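Manganese lipoxygenase (Gaeumannomyces graminis, PDB 5FX8) uses a manganese ion to oxygenate linoleic and alpha-linolenic acids to 11S- and 13R-hydroperoxy fatty acids, converting the 11S product into the final 13R product. Local coordinates at residues E68-G73 with A304-S309; K196-T201 with T263-K268; M288-F293 with V480-S485. One frame throughout, in Å; residues are numbered along the deposited sequence.

Contact 1 of 3, residues E68-G73 with A304-S309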
ATOM      1  N   GLU A  68      10.952  -4.980  30.518  1.00 14.82           N
ATOM      2  CA  GLU A  68      11.158  -6.390  30.793  1.00 18.64           C
ATOM      3  C   GLU A  68      10.423  -7.290  29.819  1.00 14.19           C
ATOM      4  O   GLU A  68      10.774  -8.458  29.698  1.00 18.62           O
ATOM      5  CB  GLU A  68      10.721  -6.739  32.216  1.00 19.72           C
ATOM      6  CG  GLU A  68      11.701  -6.331  33.293  1.00 27.20           C
ATOM      7  CD  GLU A  68      11.197  -6.604  34.708  1.00 47.16           C
ATOM      8  OE1 GLU A  68      10.070  -6.174  35.068  1.00 38.88           O
ATOM      9  OE2 GLU A  68      11.950  -7.255  35.463  1.00 54.32           O
ATOM     10  N   LEU A  69       9.430  -6.785  29.123  1.00 13.37           N
ATOM     11  CA  LEU A  69       8.563  -7.634  28.340  1.00 14.51           C
ATOM     12  C   LEU A  69       8.616  -7.347  26.852  1.00 13.30           C
ATOM     13  O   LEU A  69       8.126  -8.168  26.072  1.00 12.58           O
ATOM     14  CB  LEU A  69       7.115  -7.510  28.834  1.00 15.50           C
ATOM     15  CG  LEU A  69       6.888  -7.649  30.335  1.00 16.88           C
ATOM     16  CD1 LEU A  69       5.452  -7.384  30.703  1.00 20.34           C
ATOM     17  CD2 LEU A  69       7.232  -9.010  30.712  1.00 13.93           C
ATOM     18  N   PHE A  70       9.190  -6.220  26.435  1.00 11.96           N
ATOM     19  CA  PHE A  70       9.313  -5.868  25.025  1.00 10.57           C
ATOM     20  C   PHE A  70      10.794  -5.809  24.679  1.00  9.87           C
ATOM     21  O   PHE A  70      11.475  -4.840  24.998  1.00  8.89           O
ATOM     22  CB  PHE A  70       8.599  -4.575  24.772  1.00  9.71           C
ATOM     23  CG  PHE A  70       8.580  -4.130  23.363  1.00  9.64           C
ATOM     24  CD1 PHE A  70       9.664  -3.464  22.801  1.00  9.36           C
ATOM     25  CD2 PHE A  70       7.429  -4.262  22.618  1.00 11.06           C
ATOM     26  CE1 PHE A  70       9.606  -2.996  21.493  1.00  9.51           C
ATOM     27  CE2 PHE A  70       7.371  -3.803  21.321  1.00  9.71           C
ATOM     28  CZ  PHE A  70       8.456  -3.166  20.758  1.00  9.29           C
ATOM     29  N   LEU A  71      11.291  -6.854  24.023  1.00 11.22           N
ATOM     30  CA  LEU A  71      12.717  -7.109  23.883  1.00 10.60           C
ATOM     31  C   LEU A  71      13.133  -7.020  22.431  1.00 10.55           C
ATOM     32  O   LEU A  71      12.321  -7.169  21.516  1.00 16.93           O
ATOM     33  CB  LEU A  71      13.088  -8.485  24.445  1.00  9.69           C
ATOM     34  CG  LEU A  71      12.577  -8.803  25.866  1.00 10.61           C
ATOM     35  CD1 LEU A  71      12.886 -10.201  26.271  1.00 12.36           C
ATOM     36  CD2 LEU A  71      13.203  -7.915  26.860  1.00 10.09           C
ATOM     37  N   TYR A  72      14.416  -6.763  22.232  1.00  8.41           N
ATOM     38  CA  TYR A  72      14.987  -6.779  20.898  1.00  7.89           C
ATOM     39  C   TYR A  72      15.248  -8.217  20.501  1.00  9.06           C
ATOM     40  O   TYR A  72      16.024  -8.910  21.164  1.00 13.98           O
ATOM     41  CB  TYR A  72      16.285  -5.987  20.846  1.00  7.42           C
ATOM     42  CG  TYR A  72      16.140  -4.538  21.143  1.00  7.93           C
ATOM     43  CD1 TYR A  72      15.321  -3.738  20.374  1.00  9.26           C
ATOM     44  CD2 TYR A  72      16.834  -3.962  22.180  1.00  7.31           C
ATOM     45  CE1 TYR A  72      15.187  -2.420  20.648  1.00  7.59           C
ATOM     46  CE2 TYR A  72      16.707  -2.666  22.450  1.00  8.58           C
ATOM     47  CZ  TYR A  72      15.881  -1.897  21.685  1.00  7.41           C
ATOM     48  OH  TYR A  72      15.761  -0.578  21.976  1.00  9.03           O
ATOM     49  N   GLY A  73      14.633  -8.658  19.408  1.00  9.56           N
ATOM     50  CA  GLY A  73      14.828  -9.998  18.916  1.00  9.00           C
ATOM     51  C   GLY A  73      15.616 -10.013  17.629  1.00 14.39           C
ATOM     52  O   GLY A  73      15.936  -8.976  17.060  1.00 18.40           O
ATOM     53  N   ALA A 304      11.940   3.722  20.964  1.00 10.83           N
ATOM     54  CA  ALA A 304      11.034   4.647  21.645  1.00  6.72           C
ATOM     55  C   ALA A 304      10.115   3.925  22.621  1.00 10.08           C
ATOM     56  O   ALA A 304       9.918   4.386  23.748  1.00 13.13           O
ATOM     57  CB  ALA A 304      10.207   5.451  20.641  1.00  6.12           C
ATOM     58  N   PHE A 305       9.518   2.814  22.205  1.00  6.75           N
ATOM     59  CA  PHE A 305       8.580   2.117  23.083  1.00  7.24           C
ATOM     60  C   PHE A 305       9.258   1.643  24.362  1.00  7.00           C
ATOM     61  O   PHE A 305       8.645   1.644  25.426  1.00  6.86           O
ATOM     62  CB  PHE A 305       7.954   0.945  22.334  1.00  7.24           C
ATOM     63  CG  PHE A 305       6.750   0.357  22.993  1.00  9.32           C
ATOM     64  CD1 PHE A 305       5.535   0.999  22.953  1.00  8.61           C
ATOM     65  CD2 PHE A 305       6.825  -0.881  23.608  1.00 10.00           C
ATOM     66  CE1 PHE A 305       4.439   0.435  23.537  1.00 10.32           C
ATOM     67  CE2 PHE A 305       5.729  -1.456  24.185  1.00  8.84           C
ATOM     68  CZ  PHE A 305       4.542  -0.814  24.154  1.00  9.78           C
ATOM     69  N   ARG A 306      10.523   1.274  24.278  1.00 11.26           N
ATOM     70  CA  ARG A 306      11.300   0.898  25.450  1.00  7.53           C
ATOM     71  C   ARG A 306      11.722   2.060  26.358  1.00  9.01           C
ATOM     72  O   ARG A 306      12.360   1.798  27.378  1.00 11.20           O
ATOM     73  CB  ARG A 306      12.547   0.135  24.998  1.00  7.22           C
ATOM     74  CG  ARG A 306      12.212  -1.201  24.374  1.00  6.98           C
ATOM     75  CD  ARG A 306      13.432  -1.967  24.065  1.00 12.33           C
ATOM     76  NE  ARG A 306      14.390  -1.877  25.151  1.00  7.96           N
ATOM     77  CZ  ARG A 306      14.443  -2.708  26.183  1.00 10.53           C
ATOM     78  NH1 ARG A 306      13.592  -3.721  26.281  1.00 12.22           N
ATOM     79  NH2 ARG A 306      15.358  -2.523  27.113  1.00  9.11           N
ATOM     80  N   THR A 307      11.386   3.316  26.053  1.00 12.54           N
ATOM     81  CA  THR A 307      11.968   4.439  26.793  1.00  7.98           C
ATOM     82  C   THR A 307      10.977   5.566  27.074  1.00  8.21           C
ATOM     83  O   THR A 307      11.013   6.163  28.149  1.00  8.22           O
ATOM     84  CB  THR A 307      13.163   5.041  26.042  1.00 10.15           C
ATOM     85  OG1 THR A 307      12.807   5.271  24.670  1.00 15.60           O
ATOM     86  CG2 THR A 307      14.403   4.185  26.144  1.00  6.55           C
ATOM     87  N   LEU A 308      10.127   5.901  26.108  1.00  8.11           N
ATOM     88  CA  LEU A 308       9.084   6.889  26.322  1.00  7.84           C
ATOM     89  C   LEU A 308       7.895   6.246  27.012  1.00  8.72           C
ATOM     90  O   LEU A 308       7.539   5.095  26.738  1.00  8.38           O
ATOM     91  CB  LEU A 308       8.605   7.495  25.009  1.00  7.25           C
ATOM     92  CG  LEU A 308       9.639   7.956  24.017  1.00  7.47           C
ATOM     93  CD1 LEU A 308       8.957   8.434  22.782  1.00  7.40           C
ATOM     94  CD2 LEU A 308      10.404   9.047  24.648  1.00  8.15           C
ATOM     95  N   SER A 309       7.266   7.012  27.892  1.00 10.40           N
ATOM     96  CA  SER A 309       6.061   6.542  28.539  1.00 10.12           C
ATOM     97  C   SER A 309       4.963   6.377  27.507  1.00 12.92           C
ATOM     98  O   SER A 309       4.935   7.058  26.487  1.00 18.68           O
ATOM     99  CB  SER A 309       5.626   7.537  29.612  1.00 10.21           C
ATOM    100  OG  SER A 309       4.407   7.177  30.222  1.00 10.91           O
TER
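The carbonyl oxygen of F70 takes a hydrogen bond from the guanidinium of R306, with NH1 of R306 2.7 Å from O of F70. The oxygen lies in the guanidinium plane, the direction in which that group's N-H bonds point, although the N-H...O angle of 147° leaves the bond somewhat bent. Arginine suits this place because it is long enough to reach from the end of one helix to the backbone of another segment and has several N-H groups to share out. NE of R306 forms a salt bridge with E442, whose OE2 is also hydrogen-bonded to the hydroxyl of Y72, so that one carboxylate ties both side chains together.

The arginine chain is nearly straight at chi2 and then bends at chi3 (43°), which carries the guanidinium round to F70 while its methylene carbons serve as apolar surface. CD of R306 lies 3.4 Å from CZ of Y72, and the tyrosine ring is turned obliquely to the guanidinium rather than stacked flat on it. Lower down the chain, CG of R306 is 3.8 Å from CD1 of F70.

The second element of the contact is an aromatic pair. F305 turns an edge to the face of F70, with CD2 of F305 over the centre of that ring and 3.6 Å from CD2 of F70. The ring planes are 52° apart, so this edge-to-face pair is well short of perpendicular. Two buried phenylalanines fit here as broad apolar surfaces.

The contact is structural packing away from the metal. It joins the end of helix 268-305 to the link between helix 56-69 and strand 71-73, with L88 and I92 of helix 86-124 against F305, and I92 also against F70.

Contact 2 of 3, residues K196-T201 with T263-K268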
ATOM      1  N   LYS A 196      28.403   9.638 -30.374  1.00 20.47           N
ATOM      2  CA  LYS A 196      28.361  10.913 -31.079  1.00 21.16           C
ATOM      3  C   LYS A 196      27.057  11.076 -31.842  1.00 21.02           C
ATOM      4  O   LYS A 196      26.443  12.150 -31.805  1.00 18.37           O
ATOM      5  CB  LYS A 196      29.552  11.035 -32.016  1.00 21.83           C
ATOM      6  CG  LYS A 196      29.560  12.267 -32.885  1.00 18.82           C
ATOM      7  CD  LYS A 196      29.917  13.489 -32.085  1.00 22.60           C
ATOM      8  CE  LYS A 196      31.303  13.374 -31.536  1.00 20.94           C
ATOM      9  NZ  LYS A 196      31.622  14.648 -30.877  1.00 31.56           N
ATOM     10  N   LYS A 197      26.600  10.022 -32.529  1.00 22.01           N
ATOM     11  CA  LYS A 197      25.339  10.173 -33.254  1.00 22.45           C
ATOM     12  C   LYS A 197      24.139  10.285 -32.320  1.00 21.46           C
ATOM     13  O   LYS A 197      23.111  10.825 -32.725  1.00 25.18           O
ATOM     14  CB  LYS A 197      25.128   9.018 -34.241  1.00 22.92           C
ATOM     15  CG  LYS A 197      26.139   8.985 -35.356  1.00 31.49           C
ATOM     16  CD  LYS A 197      25.621   8.311 -36.608  1.00 33.95           C
ATOM     17  CE  LYS A 197      25.012   6.983 -36.298  1.00 33.41           C
ATOM     18  NZ  LYS A 197      23.989   6.644 -37.325  1.00 37.24           N
ATOM     19  N   LEU A 198      24.249   9.808 -31.084  1.00 20.87           N
ATOM     20  CA  LEU A 198      23.129   9.837 -30.155  1.00 19.11           C
ATOM     21  C   LEU A 198      23.091  11.111 -29.309  1.00 18.51           C
ATOM     22  O   LEU A 198      22.019  11.655 -29.049  1.00 15.75           O
ATOM     23  CB  LEU A 198      23.200   8.603 -29.258  1.00 17.99           C
ATOM     24  CG  LEU A 198      22.128   8.410 -28.202  1.00 17.66           C
ATOM     25  CD1 LEU A 198      20.828   8.074 -28.825  1.00 19.20           C
ATOM     26  CD2 LEU A 198      22.549   7.303 -27.331  1.00 22.67           C
ATOM     27  N   THR A 199      24.230  11.605 -28.881  1.00 16.03           N
ATOM     28  CA  THR A 199      24.271  12.700 -27.942  1.00 16.41           C
ATOM     29  C   THR A 199      24.878  13.974 -28.490  1.00 18.26           C
ATOM     30  O   THR A 199      24.792  15.005 -27.818  1.00 16.85           O
ATOM     31  CB  THR A 199      25.070  12.304 -26.703  1.00 17.92           C
ATOM     32  OG1 THR A 199      26.446  12.171 -27.071  1.00 19.96           O
ATOM     33  CG2 THR A 199      24.562  11.015 -26.160  1.00 16.97           C
ATOM     34  N   ALA A 200      25.494  13.926 -29.669  1.00 20.48           N
ATOM     35  CA  ALA A 200      26.232  14.999 -30.331  1.00 18.68           C
ATOM     36  C   ALA A 200      27.507  15.370 -29.598  1.00 21.47           C
ATOM     37  O   ALA A 200      28.093  16.405 -29.893  1.00 22.43           O
ATOM     38  CB  ALA A 200      25.372  16.250 -30.536  1.00 17.80           C
ATOM     39  N   THR A 201      27.957  14.559 -28.652  1.00 19.08           N
ATOM     40  CA  THR A 201      29.172  14.871 -27.921  1.00 21.15           C
ATOM     41  C   THR A 201      29.810  13.540 -27.551  1.00 19.70           C
ATOM     42  O   THR A 201      29.537  12.521 -28.188  1.00 27.05           O
ATOM     43  CB  THR A 201      28.850  15.834 -26.754  1.00 25.07           C
ATOM     44  OG1 THR A 201      30.014  16.130 -25.978  1.00 22.95           O
ATOM     45  CG2 THR A 201      27.743  15.302 -25.850  1.00 27.88           C
ATOM     46  N   THR A 263      21.689   0.492 -27.061  1.00 16.14           N
ATOM     47  CA  THR A 263      21.581   1.931 -27.224  1.00 19.89           C
ATOM     48  C   THR A 263      20.263   2.169 -27.936  1.00 19.99           C
ATOM     49  O   THR A 263      19.742   1.245 -28.568  1.00 18.96           O
ATOM     50  CB  THR A 263      22.787   2.471 -28.028  1.00 17.30           C
ATOM     51  OG1 THR A 263      23.929   2.588 -27.175  1.00 17.24           O
ATOM     52  CG2 THR A 263      22.528   3.770 -28.616  1.00 17.42           C
ATOM     53  N   PRO A 264      19.667   3.362 -27.819  1.00 18.84           N
ATOM     54  CA  PRO A 264      18.527   3.683 -28.691  1.00 18.72           C
ATOM     55  C   PRO A 264      18.852   3.635 -30.184  1.00 18.82           C
ATOM     56  O   PRO A 264      17.942   3.808 -30.994  1.00 26.50           O
ATOM     57  CB  PRO A 264      18.138   5.095 -28.259  1.00 17.98           C
ATOM     58  CG  PRO A 264      18.598   5.198 -26.877  1.00 17.98           C
ATOM     59  CD  PRO A 264      19.811   4.332 -26.728  1.00 17.35           C
ATOM     60  N   LEU A 265      20.101   3.415 -30.575  1.00 19.91           N
ATOM     61  CA  LEU A 265      20.473   3.237 -31.974  1.00 23.93           C
ATOM     62  C   LEU A 265      20.516   1.773 -32.406  1.00 19.96           C
ATOM     63  O   LEU A 265      20.698   1.505 -33.596  1.00 25.72           O
ATOM     64  CB  LEU A 265      21.839   3.883 -32.252  1.00 20.82           C
ATOM     65  CG  LEU A 265      21.882   5.397 -32.111  1.00 20.09           C
ATOM     66  CD1 LEU A 265      23.217   5.883 -32.586  1.00 21.24           C
ATOM     67  CD2 LEU A 265      20.744   6.042 -32.887  1.00 18.53           C
ATOM     68  N   ASP A 266      20.385   0.832 -31.479  1.00 22.33           N
ATOM     69  CA  ASP A 266      20.185  -0.570 -31.807  1.00 24.86           C
ATOM     70  C   ASP A 266      18.869  -0.747 -32.551  1.00 25.60           C
ATOM     71  O   ASP A 266      18.065   0.170 -32.668  1.00 26.33           O
ATOM     72  CB  ASP A 266      20.138  -1.432 -30.543  1.00 22.11           C
ATOM     73  CG  ASP A 266      21.497  -1.748 -29.989  1.00 21.39           C
ATOM     74  OD1 ASP A 266      22.019  -0.948 -29.205  1.00 24.72           O
ATOM     75  OD2 ASP A 266      22.042  -2.810 -30.313  1.00 25.16           O
ATOM     76  N   ASP A 267      18.644  -1.965 -33.028  1.00 29.10           N
ATOM     77  CA  ASP A 267      17.347  -2.292 -33.589  1.00 31.82           C
ATOM     78  C   ASP A 267      16.260  -1.977 -32.574  1.00 28.73           C
ATOM     79  O   ASP A 267      16.470  -2.028 -31.367  1.00 27.67           O
ATOM     80  CB  ASP A 267      17.277  -3.774 -33.996  1.00 35.38           C
ATOM     81  CG  ASP A 267      18.174  -4.110 -35.195  1.00 51.98           C
ATOM     82  OD1 ASP A 267      19.031  -3.271 -35.557  1.00 62.03           O
ATOM     83  OD2 ASP A 267      18.047  -5.220 -35.766  1.00 43.95           O
ATOM     84  N   LYS A 268      15.088  -1.645 -33.090  1.00 30.06           N
ATOM     85  CA  LYS A 268      13.964  -1.272 -32.251  1.00 30.24           C
ATOM     86  C   LYS A 268      13.705  -2.314 -31.169  1.00 31.62           C
ATOM     87  O   LYS A 268      13.617  -1.976 -29.984  1.00 35.49           O
ATOM     88  CB  LYS A 268      12.741  -1.057 -33.140  1.00 36.41           C
ATOM     89  CG  LYS A 268      11.477  -0.542 -32.458  1.00 38.53           C
ATOM     90  CD  LYS A 268      10.718  -1.688 -31.733  1.00 46.87           C
ATOM     91  CE  LYS A 268       9.191  -1.666 -31.805  1.00 45.92           C
ATOM     92  NZ  LYS A 268       8.620  -3.030 -31.492  1.00 46.04           N
TER
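L198 packs against three consecutive residues, T263, P264 and L265, and no hydrogen bond crosses between the two segments, although charged residues flank the contact. The side chain of L198 has CG anti to the backbone N (chi1 -180°), and its two methyl groups reach different partners, though CD2 also comes near CD of the proline ring. CD2 meets T263 tip to tip, 3.8 Å from the methyl CG2. CD1 lies against the CB-CG edge of the proline ring, 4.1 Å from CB of P264, the leucine and proline side chains crossing at about a right angle. Branched leucine suits this place because its two methyls can meet T263 and P264 while CB lies near L265.

T263 uses its methyl branch here: CG2 stands anti to the backbone N and faces the leucine, while the hydroxyl takes a different direction and hydrogen-bonds locally. L265 adds a second apolar point, with CD1 4.0 Å from CB of K197. The lysine thus contributes the root of its chain to the packing, an economical use of a residue whose ammonium end belongs at the surface. The same leucine methyl is 4.3 Å from CB of L198, so it lies near successive residues of the helix.

The shape of the second segment comes from its own bonds. N of D266 donates to O of T263 at 3.0 Å, and the aspartate side chain folds back so that OD1 of D266 accepts from N of T263 at 2.6 Å. Its other oxygen forms a salt bridge with K508.

The apolar side of this loop rests on the last turn of helix 192-199. The loop itself is a type I beta turn from T263 to D266, with P264, whose ring restricts phi, well suited to the second position, and it links strand 261-262 to helix 268-305.

Contact 3 of 3, residues M288-F293 with V480-S485. With MN (manganese (II) ion), chain I.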
ATOM      1  N   MET A 288      12.831  -4.692  -3.091  1.00 12.44           N
ATOM      2  CA  MET A 288      13.571  -5.314  -2.007  1.00 10.46           C
ATOM      3  C   MET A 288      14.347  -4.306  -1.191  1.00 12.49           C
ATOM      4  O   MET A 288      14.620  -4.531  -0.010  1.00 18.53           O
ATOM      5  CB  MET A 288      14.472  -6.403  -2.569  1.00  9.79           C
ATOM      6  CG  MET A 288      13.683  -7.600  -3.033  1.00  9.40           C
ATOM      7  SD  MET A 288      12.557  -8.167  -1.755  1.00 19.02           S
ATOM      8  CE  MET A 288      11.016  -7.785  -2.432  1.00 13.46           C
ATOM      9  N   TYR A 289      14.688  -3.187  -1.777  1.00 11.39           N
ATOM     10  CA  TYR A 289      15.235  -2.140  -0.968  1.00 11.36           C
ATOM     11  C   TYR A 289      14.188  -1.559  -0.031  1.00 11.17           C
ATOM     12  O   TYR A 289      14.552  -1.121   1.053  1.00 11.68           O
ATOM     13  CB  TYR A 289      15.830  -1.072  -1.873  1.00 14.70           C
ATOM     14  CG  TYR A 289      16.478   0.059  -1.123  1.00 15.15           C
ATOM     15  CD1 TYR A 289      17.769  -0.059  -0.637  1.00 15.36           C
ATOM     16  CD2 TYR A 289      15.808   1.243  -0.914  1.00 17.37           C
ATOM     17  CE1 TYR A 289      18.366   0.968   0.036  1.00 16.51           C
ATOM     18  CE2 TYR A 289      16.399   2.287  -0.242  1.00 23.54           C
ATOM     19  CZ  TYR A 289      17.681   2.147   0.235  1.00 23.58           C
ATOM     20  OH  TYR A 289      18.278   3.189   0.918  1.00 24.05           O
ATOM     21  N   HIS A 290      12.895  -1.537  -0.410  1.00 11.32           N
ATOM     22  CA  HIS A 290      11.943  -0.875   0.495  1.00 11.49           C
ATOM     23  C   HIS A 290      11.699  -1.648   1.780  1.00 10.33           C
ATOM     24  O   HIS A 290      11.065  -1.113   2.700  1.00 14.02           O
ATOM     25  CB  HIS A 290      10.601  -0.602  -0.189  1.00 10.29           C
ATOM     26  CG  HIS A 290       9.545  -1.631   0.075  1.00 10.20           C
ATOM     27  ND1 HIS A 290       9.536  -2.842  -0.569  1.00 11.80           N
ATOM     28  CD2 HIS A 290       8.444  -1.619   0.870  1.00 10.36           C
ATOM     29  CE1 HIS A 290       8.493  -3.544  -0.166  1.00 11.48           C
ATOM     30  NE2 HIS A 290       7.814  -2.827   0.710  1.00 31.56           N
ATOM     31  N   VAL A 291      12.167  -2.893   1.865  1.00 10.82           N
ATOM     32  CA  VAL A 291      12.193  -3.592   3.141  1.00  9.82           C
ATOM     33  C   VAL A 291      12.805  -2.701   4.210  1.00 13.61           C
ATOM     34  O   VAL A 291      12.329  -2.652   5.351  1.00 14.88           O
ATOM     35  CB  VAL A 291      12.951  -4.915   2.979  1.00  9.83           C
ATOM     36  CG1 VAL A 291      13.076  -5.650   4.286  1.00 11.40           C
ATOM     37  CG2 VAL A 291      12.224  -5.745   2.007  1.00 12.08           C
ATOM     38  N   LEU A 292      13.819  -1.923   3.827  1.00 10.69           N
ATOM     39  CA  LEU A 292      14.455  -0.993   4.746  1.00  9.55           C
ATOM     40  C   LEU A 292      13.525   0.160   5.121  1.00 12.43           C
ATOM     41  O   LEU A 292      13.553   0.638   6.263  1.00 12.62           O
ATOM     42  CB  LEU A 292      15.763  -0.499   4.129  1.00 11.01           C
ATOM     43  CG  LEU A 292      16.896  -1.521   3.963  1.00 11.32           C
ATOM     44  CD1 LEU A 292      18.074  -0.915   3.283  1.00 13.89           C
ATOM     45  CD2 LEU A 292      17.333  -1.890   5.292  1.00 11.02           C
ATOM     46  N   PHE A 293      12.677   0.613   4.196  1.00 18.16           N
ATOM     47  CA  PHE A 293      11.632   1.553   4.583  1.00  8.34           C
ATOM     48  C   PHE A 293      10.704   0.936   5.609  1.00  8.89           C
ATOM     49  O   PHE A 293      10.025   1.665   6.323  1.00 17.43           O
ATOM     50  CB  PHE A 293      10.772   2.018   3.399  1.00  9.82           C
ATOM     51  CG  PHE A 293      11.508   2.796   2.335  1.00 12.17           C
ATOM     52  CD1 PHE A 293      12.867   2.981   2.382  1.00 17.62           C
ATOM     53  CD2 PHE A 293      10.823   3.335   1.264  1.00 18.17           C
ATOM     54  CE1 PHE A 293      13.519   3.679   1.392  1.00 20.40           C
ATOM     55  CE2 PHE A 293      11.486   4.049   0.275  1.00  9.80           C
ATOM     56  CZ  PHE A 293      12.822   4.206   0.345  1.00 12.62           C
ATOM     57  N   VAL A 480       5.984   5.343  -2.640  1.00 11.24           N
ATOM     58  CA  VAL A 480       6.608   5.507  -3.931  1.00  8.92           C
ATOM     59  C   VAL A 480       7.184   4.176  -4.397  1.00 10.20           C
ATOM     60  O   VAL A 480       7.166   3.861  -5.586  1.00 21.16           O
ATOM     61  CB  VAL A 480       7.674   6.620  -3.837  1.00  7.98           C
ATOM     62  CG1 VAL A 480       8.465   6.747  -5.114  1.00  8.99           C
ATOM     63  CG2 VAL A 480       7.038   7.930  -3.496  1.00  6.91           C
ATOM     64  N   MET A 481       7.693   3.369  -3.470  1.00  8.93           N
ATOM     65  CA  MET A 481       8.338   2.121  -3.846  1.00  8.89           C
ATOM     66  C   MET A 481       7.364   0.953  -3.907  1.00  9.13           C
ATOM     67  O   MET A 481       7.485   0.101  -4.777  1.00 16.94           O
ATOM     68  CB  MET A 481       9.461   1.791  -2.862  1.00  9.43           C
ATOM     69  CG  MET A 481      10.589   2.778  -2.815  1.00  9.86           C
ATOM     70  SD  MET A 481      11.583   2.728  -4.297  1.00 35.44           S
ATOM     71  CE  MET A 481      13.122   2.129  -3.613  1.00 10.69           C
ATOM     72  N   ASN A 482       6.400   0.912  -3.002  1.00  9.31           N
ATOM     73  CA  ASN A 482       5.526  -0.215  -2.758  1.00  8.09           C
ATOM     74  C   ASN A 482       4.115   0.323  -2.808  1.00  8.52           C
ATOM     75  O   ASN A 482       3.848   1.235  -3.588  1.00 12.15           O
ATOM     76  CB  ASN A 482       5.838  -0.836  -1.405  1.00  8.66           C
ATOM     77  CG  ASN A 482       5.233  -2.187  -1.237  1.00 11.54           C
ATOM     78  OD1 ASN A 482       4.689  -2.507  -0.181  1.00 40.46           O
ATOM     79  ND2 ASN A 482       5.304  -2.997  -2.279  1.00 10.02           N
ATOM     80  N   GLN A 483       3.221  -0.201  -1.978  1.00  8.08           N
ATOM     81  CA  GLN A 483       1.821   0.230  -1.913  1.00  9.09           C
ATOM     82  C   GLN A 483       1.232   0.142  -3.322  1.00 10.42           C
ATOM     83  O   GLN A 483       1.352  -0.916  -3.954  1.00 15.56           O
ATOM     84  CB  GLN A 483       1.755   1.605  -1.230  1.00  8.88           C
ATOM     85  CG  GLN A 483       0.394   1.973  -0.630  1.00  9.11           C
ATOM     86  CD  GLN A 483      -0.105   1.071   0.513  1.00  7.79           C
ATOM     87  OE1 GLN A 483       0.586   0.818   1.492  1.00  7.30           O
ATOM     88  NE2 GLN A 483      -1.327   0.635   0.399  1.00  8.65           N
ATOM     89  N   GLY A 484       0.595   1.187  -3.849  1.00 10.16           N
ATOM     90  CA  GLY A 484      -0.012   1.113  -5.160  1.00  9.74           C
ATOM     91  C   GLY A 484       0.902   1.429  -6.298  1.00 10.13           C
ATOM     92  O   GLY A 484       0.504   1.384  -7.463  1.00 10.49           O
ATOM     93  N   SER A 485       2.143   1.718  -6.006  1.00 15.36           N
ATOM     94  CA  SER A 485       3.059   2.131  -7.062  1.00 10.82           C
ATOM     95  C   SER A 485       3.444   1.019  -8.034  1.00 10.86           C
ATOM     96  O   SER A 485       3.487   1.269  -9.227  1.00 10.98           O
ATOM     97  CB  SER A 485       4.302   2.747  -6.452  1.00  9.02           C
ATOM     98  OG  SER A 485       3.987   4.061  -6.108  1.00 10.29           O
TER
HETATM   99 MN    MN I1000       5.778  -2.341   1.972  1.00  8.02          MN
HETATM  100  O   HOH W   1       5.975  -4.734   1.599  1.00 33.97           O
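The catalytic manganese site of this lipoxygenase spans the contact, with H290 and N482 each giving one ligand from its own segment. NE2 of H290 is 2.4 Å from the manganese, and OD1 of N482 binds it at the same distance. A water, O of HOH 1, also lies 2.4 Å from the metal, near the plane of the H290 ring; a metal-bound water or hydroxide is thought to serve as the catalytic base that takes hydrogen from the substrate, as in other lipoxygenases. H294, H478 and the C-terminal V618 complete the coordination.

NE2 of H290 and OD1 of N482 come within 3.3 Å of each other because they share the metal, and no hydrogen bond joins them. Beside the metal the two residues also touch directly: CB of N482 sits over one face of the imidazole in a CH-pi contact, 3.7 Å from the ring centroid. N482 has CG anti to the backbone N (chi1 -165°), which takes the amide past the ring to the manganese. Asparagine suits this place as a short, neutral oxygen ligand. A hydrogen bond from ND1 of H290 to the backbone oxygen of Q287 helps fix the rotation of the imidazole while NE2 faces the metal.

M481 packs beside H290 with flexible apolar bulk. Its CB is 3.8 Å from CB of H290, and its CG is 3.5 Å from CE2 of F293. Bends at chi2 and chi3 bring the terminal methyl CE to 3.9 Å from CD2 of Y289.

Helix 460-481 ends at M481, and N482 starts a type II' turn leading to helix 485-490. The partner segment is a kinked part of helix 268-305, whose Y289 and L292 rest on V361 of helix 351-363, while F293 touches A477 of helix 460-481.

How the contacts relate
Contacts 1 and 3 both use helix 268-305: contact 3 lies at its middle, the centre of the contact about 3 Å from the centre of the chain, and contact 1 at its end. Their centres are 26 Å apart, and their segments alternate along the sequence. Contact 2 involves the loop just before this helix and is nested within the loop closed by contact 1; the two lie on opposite sides of the chain's centre, with centres 57 Å apart. Contact 2 closes before contact 3 opens, their centres 33 Å apart. The long helix thus runs from a surface turn through the manganese site to a distant packing contact, and no two of the contacts touch.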